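Local coordinates for NAD-dependent aldehyde dehydrogenase (Sinorhizobium meliloti, PDB 3U4J), which probably oxidises aldehydes with NAD or NADP as the electron acceptor, as a tetrameric member of the aldehyde dehydrogenase family, at residues V392-S397 with S409-K414; Q277-D282 with D290-G295. All coordinates share one frame; numbering follows the deposited sequence.

In the fold
Contact 2 comes first along the chain and closes before contact 1 opens, yet both are built on one mixed sheet. Contact 2 sets helix 285-297 against strand 275-279; contact 1 lays the loop after strand 383-390 on strand 407-413. Strand 307-313 runs between these two strands and pairs in parallel with each. The centres lie about 15 Å apart, and the rings of Phe-413 and Phe-280, edge to face, bring the contacts together, with Phe-413 CE1 3.6 Å from Phe-280 CE1. In the aldehyde dehydrogenase fold a sheet of this kind forms the core of the catalytic domain, so both contacts probably belong to the framework of that domain, away from the bound calcium.

Contact 1 (V392-S397 with S409-K414); sequences VTPDMS and STLTFK
Val-392 straddles Ser-409 with its two methyls and turns its carbonyl oxygen onto the side chain of Leu-411. With CG1 anti to the backbone N (chi1 -176°), CG2 comes beside that N; Val-392 CG1 and CG2 lie 4.0 and 3.9 Å from Ser-409 CB, so the serine carbon faces the fork of the valine. The Val-392 N-H bonds to Thr-410 O over 3.0 Å. One backbone bond thus still ties the chain to strand 407-413 just after strand 383-390 has ended.

Leu-411 closes on the next peptide group, on the carbonyl of Val-392. Its chi1 of -59° sets CG beside the backbone N and near the loop: Leu-411 CG is 3.0 Å from Val-392 O, a tight fit, and CD2 touches that oxygen too. The carbonyl thus meets hydrocarbon, while Leu-411 CD2 runs on to Pro-394 and lies 3.8 Å from Pro-394 CD. The two side chains cross obliquely, the leucine methyl meeting the ring at the carbon bonded to the proline nitrogen.

Pro-394 is held there by a type I beta turn from Thr-393 to Met-396, closed by Met-396 N to Thr-393 O. Thr-393 OG1 donates to Asp-395 OD1 at 2.7 Å, on the syn side of the carboxylate, tying the turn from within. Met-396, a selenomethionine, occupies the N-cap position of the short helix 397-400.

That helix packs against Val-392 and accepts the Ser-409 hydroxyl at Ile-398 O, while Thr-410 OG1 bonds to Phe-389 O. Strand 307-313 pairs with the far edge of strand 407-413, and helix 416-424 meets Pro-394 through Leu-422.

Contact 2 (Q277-D282 with D290-G295); sequences QIVFAD and DGIAYG
Gly-291 O accepts from Gln-277 NE2, in the side-chain amide, at 3.0 Å in a fairly straight bond (N-H...O 164°). The acceptor lies close to the plane of the glutamine amide, but NE2 sits above the glycine carbonyl plane, 46° out of it. The opposite face of that plane is used by Gly-295 N in the ordinary helical bond, so one oxygen carries two donors.

Ile-292 supplies the apolar part. Its chi2 of -56° places Ile-292 CD1 against Gln-277 CB at 3.5 Å, and the glutamine and isoleucine chains pass alongside with opposite headings. Ile-292 CD1 also lies over one flat face of the Gln-277 amide. The same methyl, Ile-292 CD1, reaches Val-279 CG2 at 3.8 Å. A buried amide is thereby packed on hydrocarbon and bonded at its tip: a water takes a hydrogen from Gln-277 NE2 at 2.7 Å and gives one to Ile-292 O at 2.8 Å, while Trp-435 NE1 holds Gln-277 OE1 and so settles which way round the amide lies.

This is the first half of a beta-alpha-beta crossover, in which helix 285-297 links parallel strands 275-279 and 307-313. Segment 290-295 of that helix runs nearly antiparallel to strand 277-279, their axes 10.1 Å apart at closest.

Ala-293 faces away from the strand, toward helix 317-330. Tyr-294 leads outward as well, stacking on Trp-504 of a second subunit. At Gly-295 the helix returns to the strand, and the absence of a side chain lets Gln-277 NE2 come within 3.7 Å of Gly-295 CA.

Contact 1 (V392-S397 with S409-K414)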
# COMPACT_ATOMS: atom_id res chain seq x y z
N VAL A 392 15.62 42.69 0.64
CA VAL A 392 16.15 41.86 -0.43
C VAL A 392 15.07 41.76 -1.52
O VAL A 392 13.88 41.64 -1.22
CB VAL A 392 16.64 40.50 0.08
CG1 VAL A 392 17.27 39.71 -1.06
CG2 VAL A 392 17.66 40.70 1.22
N THR A 393 15.48 41.86 -2.77
CA THR A 393 14.56 41.74 -3.88
C THR A 393 15.02 40.52 -4.69
O THR A 393 16.21 40.17 -4.63
CB THR A 393 14.57 43.03 -4.74
OG1 THR A 393 15.92 43.30 -5.12
CG2 THR A 393 14.05 44.22 -3.93
N PRO A 394 14.10 39.85 -5.42
CA PRO A 394 14.42 38.51 -5.96
C PRO A 394 15.45 38.45 -7.09
O PRO A 394 15.91 37.36 -7.43
CB PRO A 394 13.06 37.94 -6.39
CG PRO A 394 12.13 39.05 -6.39
CD PRO A 394 12.66 40.17 -5.55
N ASP A 395 15.84 39.59 -7.66
CA ASP A 395 16.90 39.63 -8.67
C ASP A 395 18.31 39.57 -8.08
O ASP A 395 19.28 39.38 -8.81
CB ASP A 395 16.78 40.92 -9.50
CG ASP A 395 16.84 42.16 -8.63
OD1 ASP A 395 16.11 42.22 -7.61
OD2 ASP A 395 17.61 43.08 -8.97
N MSE A 396 18.45 39.74 -6.76
CA MSE A 396 19.78 39.80 -6.16
C MSE A 396 20.37 38.41 -6.04
O MSE A 396 19.66 37.45 -5.70
CB MSE A 396 19.75 40.46 -4.78
CG MSE A 396 19.32 41.92 -4.79
SE MSE A 396 19.25 42.57 -2.95
CE MSE A 396 18.55 44.41 -3.24
N SER A 397 21.67 38.30 -6.27
CA SER A 397 22.37 37.04 -6.08
C SER A 397 22.12 36.42 -4.69
O SER A 397 22.03 35.20 -4.58
CB SER A 397 23.87 37.20 -6.36
OG SER A 397 24.49 37.93 -5.32
N SER A 409 18.17 36.18 4.05
CA SER A 409 17.63 37.19 3.15
C SER A 409 16.14 37.35 3.41
O SER A 409 15.37 36.37 3.32
CB SER A 409 17.87 36.83 1.69
OG SER A 409 19.25 36.87 1.40
N THR A 410 15.75 38.59 3.75
CA THR A 410 14.35 38.91 4.05
C THR A 410 13.70 39.70 2.91
O THR A 410 14.28 40.69 2.40
CB THR A 410 14.23 39.71 5.38
OG1 THR A 410 14.98 39.04 6.40
CG2 THR A 410 12.77 39.84 5.84
N LEU A 411 12.53 39.23 2.49
CA LEU A 411 11.68 39.89 1.50
C LEU A 411 10.25 39.94 2.07
O LEU A 411 9.86 39.06 2.85
CB LEU A 411 11.68 39.10 0.18
CG LEU A 411 12.96 38.82 -0.60
CD1 LEU A 411 13.72 37.55 -0.11
CD2 LEU A 411 12.63 38.69 -2.09
N THR A 412 9.48 40.96 1.70
CA THR A 412 8.11 41.09 2.21
C THR A 412 7.11 40.76 1.10
O THR A 412 7.45 40.80 -0.08
CB THR A 412 7.78 42.54 2.76
OG1 THR A 412 7.95 43.49 1.71
CG2 THR A 412 8.71 42.93 3.91
N PHE A 413 5.88 40.42 1.49
CA PHE A 413 4.83 40.20 0.51
C PHE A 413 3.52 40.69 1.12
O PHE A 413 3.42 40.86 2.33
CB PHE A 413 4.72 38.70 0.15
CG PHE A 413 4.22 37.84 1.28
CD1 PHE A 413 2.87 37.62 1.46
CD2 PHE A 413 5.11 37.25 2.18
CE1 PHE A 413 2.39 36.83 2.50
CE2 PHE A 413 4.65 36.46 3.23
CZ PHE A 413 3.28 36.25 3.40
N LYS A 414 2.53 40.90 0.27
CA LYS A 414 1.20 41.31 0.75
C LYS A 414 0.19 40.16 0.77
O LYS A 414 -0.58 40.06 1.72
CB LYS A 414 0.70 42.50 -0.07
CG LYS A 414 -0.46 43.29 0.57
CD LYS A 414 -0.23 44.83 0.46
CE LYS A 414 0.44 45.21 -0.89
NZ LYS A 414 1.58 46.18 -0.73

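Contact 2 (Q277-D282 with D290-G295)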
# COMPACT_ATOMS: atom_id res chain seq x y z
N GLN A 277 11.04 30.38 4.29
CA GLN A 277 10.00 30.31 5.31
C GLN A 277 9.03 31.47 5.09
O GLN A 277 9.45 32.64 5.00
CB GLN A 277 10.59 30.39 6.71
CG GLN A 277 11.61 29.29 7.01
CD GLN A 277 11.65 28.93 8.48
OE1 GLN A 277 10.67 28.40 9.02
NE2 GLN A 277 12.79 29.18 9.13
N ILE A 278 7.74 31.16 5.03
CA ILE A 278 6.70 32.16 4.76
C ILE A 278 5.98 32.36 6.06
O ILE A 278 5.47 31.39 6.63
CB ILE A 278 5.67 31.69 3.70
CG1 ILE A 278 6.32 31.38 2.34
CG2 ILE A 278 4.59 32.79 3.49
CD1 ILE A 278 7.35 30.25 2.36
N VAL A 279 5.96 33.61 6.54
CA VAL A 279 5.34 33.96 7.79
C VAL A 279 4.19 34.93 7.50
O VAL A 279 4.39 36.09 7.06
CB VAL A 279 6.32 34.58 8.78
CG1 VAL A 279 5.65 34.77 10.16
CG2 VAL A 279 7.54 33.70 8.91
N PHE A 280 2.99 34.41 7.72
CA PHE A 280 1.77 35.19 7.53
C PHE A 280 1.47 35.98 8.75
O PHE A 280 1.87 35.62 9.87
CB PHE A 280 0.60 34.26 7.17
CG PHE A 280 0.67 33.77 5.78
CD1 PHE A 280 0.19 34.55 4.74
CD2 PHE A 280 1.24 32.52 5.49
CE1 PHE A 280 0.26 34.09 3.42
CE2 PHE A 280 1.31 32.06 4.18
CZ PHE A 280 0.80 32.83 3.14
N ALA A 281 0.73 37.07 8.53
CA ALA A 281 0.34 38.00 9.59
C ALA A 281 -0.35 37.31 10.76
O ALA A 281 -0.25 37.77 11.90
CB ALA A 281 -0.54 39.12 9.00
N ASP A 282 -1.02 36.18 10.52
CA ASP A 282 -1.72 35.50 11.60
C ASP A 282 -0.90 34.38 12.25
O ASP A 282 -1.46 33.54 12.97
CB ASP A 282 -3.08 34.95 11.11
CG ASP A 282 -2.93 33.93 10.00
OD1 ASP A 282 -1.84 33.33 9.82
OD2 ASP A 282 -3.93 33.73 9.29
N ASP A 290 11.45 32.31 16.51
CA ASP A 290 12.38 31.27 16.95
C ASP A 290 12.68 30.31 15.80
O ASP A 290 13.84 29.93 15.57
CB ASP A 290 11.77 30.55 18.16
CG ASP A 290 12.61 29.40 18.65
OD1 ASP A 290 12.33 28.24 18.25
OD2 ASP A 290 13.56 29.64 19.44
N GLY A 291 11.64 29.93 15.06
CA GLY A 291 11.79 29.04 13.92
C GLY A 291 12.58 29.66 12.77
O GLY A 291 13.29 28.95 12.04
N ILE A 292 12.45 30.98 12.59
CA ILE A 292 13.28 31.67 11.61
C ILE A 292 14.77 31.61 11.98
O ILE A 292 15.61 31.27 11.16
CB ILE A 292 12.81 33.16 11.36
CG1 ILE A 292 11.37 33.24 10.84
CG2 ILE A 292 13.76 33.85 10.41
CD1 ILE A 292 11.11 32.43 9.54
N ALA A 293 15.07 31.94 13.24
CA ALA A 293 16.42 31.85 13.77
C ALA A 293 16.96 30.42 13.59
O ALA A 293 18.05 30.21 13.06
CB ALA A 293 16.43 32.24 15.25
N TYR A 294 16.21 29.43 14.08
CA TYR A 294 16.59 28.02 13.93
C TYR A 294 16.84 27.66 12.46
O TYR A 294 17.83 27.03 12.13
CB TYR A 294 15.47 27.14 14.49
CG TYR A 294 15.79 25.65 14.56
CD1 TYR A 294 17.11 25.18 14.66
CD2 TYR A 294 14.76 24.70 14.55
CE1 TYR A 294 17.40 23.79 14.72
CE2 TYR A 294 15.03 23.32 14.64
CZ TYR A 294 16.34 22.88 14.72
OH TYR A 294 16.58 21.52 14.83
N GLY A 295 15.95 28.10 11.58
CA GLY A 295 16.01 27.71 10.17
C GLY A 295 17.28 28.16 9.48
O GLY A 295 17.80 27.45 8.62
O HOH W 1 14.89 30.78 8.53